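Local coordinates for protein LysR family transcriptional regulator (Vibrio vulnificus, PDB 5B7H) that probably acts as a DNA-binding transcription factor of the LysR family and is represented here by its regulatory domain, an OxyR2 fragment without the DNA-binding part, at residues 147-150 and 151-155. The protein carries 1 engineered substitution. Sequence-based numbering, arbitrary orientation.
Sequences TSLH and TLVQM
Ser148 and Thr151 close the first turn of helix 149-157, and the evidence lies in one capping bond: Thr151 N donates to Ser148 OG over 3.1 Å at an N-H...O angle of 158°. With chi1 at 73°, the serine hydroxyl sits between its own backbone N and carbonyl carbon, folded back over the open helix end. Thr151 OG1 lies 2.8 Å from Ser148 OG and 3.2 Å from Ser148 O. A water accepts from Thr147 N and is hydrogen-bonded to Thr151 OG1 at 2.7 Å, tying the residue before the cap to the first turn. Ser148 OG has a further hydrogen-bond partner, Glu51 of the second subunit, whose backbone N bonds to Thr147 OG1.

The backbone then continues in regular i to i+4 steps. Leu152 N reaches Ser148 O at 2.9 Å, followed by the equivalent pairs Val153 with Leu149 and Gln154 with His150.

Apolar side chains meet on the flank where Leu149 CD1 approaches Leu152 CD2 at 4.1 Å and Val153 CG2 at 4.4 Å. Ile165 on strand 163-166 touches both Leu149 and Val153. On the subunit-facing flank, Gln154, extended beyond CG, turns the face of its amide to the carbonyl oxygen of His150, CD lying 3.2 Å from His150 O, while NE2 donates to Ala27 O of the second subunit; the His150 ring meets the ring of His150 of the second subunit with nearly parallel planes.

This is a classical serine N-cap, here placed at the dimer interface of a LysR-type, periplasmic-binding-protein-like regulatory domain.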
loop_
_atom_site.group_PDB
_atom_site.type_symbol
_atom_site.label_atom_id
_atom_site.label_comp_id
_atom_site.label_asym_id
_atom_site.label_seq_id
_atom_site.Cartn_x
_atom_site.Cartn_y
_atom_site.Cartn_z
ATOM N N THR A 147 3.669 10.272 1.265
ATOM C CA THR A 147 2.618 9.965 0.306
ATOM C C THR A 147 2.071 8.540 0.424
ATOM O O THR A 147 1.147 8.193 -0.311
ATOM C CB THR A 147 3.139 10.270 -1.103
ATOM O OG1 THR A 147 4.498 9.796 -1.150
ATOM C CG2 THR A 147 3.204 11.768 -1.270
ATOM N N SER A 148 2.574 7.726 1.343
ATOM C CA SER A 148 1.948 6.431 1.629
ATOM C C SER A 148 2.328 6.039 3.054
ATOM O O SER A 148 3.379 6.455 3.584
ATOM C CB SER A 148 2.409 5.340 0.633
ATOM O OG SER A 148 3.750 4.930 0.882
ATOM N N LEU A 149 1.469 5.228 3.688
ATOM C CA LEU A 149 1.796 4.832 5.041
ATOM C C LEU A 149 3.077 3.975 5.072
ATOM O O LEU A 149 3.855 4.098 6.032
ATOM C CB LEU A 149 0.598 4.051 5.596
ATOM C CG LEU A 149 0.680 3.625 7.082
ATOM C CD1 LEU A 149 0.876 4.795 7.992
ATOM C CD2 LEU A 149 -0.585 2.838 7.512
ATOM N N HIS A 150 3.315 3.112 4.064
ATOM C CA HIS A 150 4.536 2.296 4.101
ATOM C C HIS A 150 5.772 3.160 4.036
ATOM O O HIS A 150 6.757 2.904 4.750
ATOM C CB HIS A 150 4.559 1.357 2.904
ATOM C CG HIS A 150 3.357 0.496 2.842
ATOM N ND1 HIS A 150 2.188 0.904 2.224
ATOM C CD2 HIS A 150 3.111 -0.720 3.382
ATOM C CE1 HIS A 150 1.277 -0.048 2.369
ATOM N NE2 HIS A 150 1.809 -1.040 3.071
ATOM N N THR A 151 5.758 4.174 3.172
ATOM C CA THR A 151 6.977 4.989 3.040
ATOM C C THR A 151 7.144 5.932 4.229
ATOM O O THR A 151 8.279 6.239 4.629
ATOM C CB THR A 151 7.052 5.721 1.699
ATOM O OG1 THR A 151 5.891 6.550 1.530
ATOM C CG2 THR A 151 7.208 4.751 0.524
ATOM N N LEU A 152 6.036 6.348 4.839
ATOM C CA LEU A 152 6.117 7.088 6.089
ATOM C C LEU A 152 6.828 6.271 7.162
ATOM O O LEU A 152 7.759 6.762 7.845
ATOM C CB LEU A 152 4.698 7.438 6.531
ATOM C CG LEU A 152 4.499 8.136 7.874
ATOM C CD1 LEU A 152 5.278 9.424 7.921
ATOM C CD2 LEU A 152 2.974 8.360 8.055
ATOM N N VAL A 153 6.400 5.021 7.345
ATOM C CA VAL A 153 7.008 4.179 8.366
ATOM C C VAL A 153 8.470 3.897 8.035
ATOM O O VAL A 153 9.330 3.850 8.939
ATOM C CB VAL A 153 6.186 2.887 8.465
ATOM C CG1 VAL A 153 6.999 1.817 9.251
ATOM C CG2 VAL A 153 4.827 3.226 9.132
ATOM N N GLN A 154 8.797 3.744 6.743
ATOM C CA GLN A 154 10.194 3.531 6.367
ATOM C C GLN A 154 11.060 4.739 6.719
ATOM O O GLN A 154 12.204 4.569 7.146
ATOM C CB GLN A 154 10.321 3.213 4.879
ATOM C CG GLN A 154 9.752 1.821 4.530
ATOM C CD GLN A 154 9.240 1.704 3.105
ATOM O OE1 GLN A 154 9.223 2.693 2.344
ATOM N NE2 GLN A 154 8.741 0.529 2.773
ATOM N N MET A 155 10.557 5.960 6.544
ATOM C CA MET A 155 11.344 7.127 6.970
ATOM C C MET A 155 11.563 7.134 8.480
ATOM O O MET A 155 12.661 7.467 8.954
ATOM C CB MET A 155 10.705 8.444 6.537
ATOM C CG MET A 155 10.791 8.649 5.033
ATOM S SD MET A 155 10.230 10.259 4.482
ATOM C CE MET A 155 8.451 10.101 4.649
HETATM O O HOH W 1 6.211 9.181 1.551
#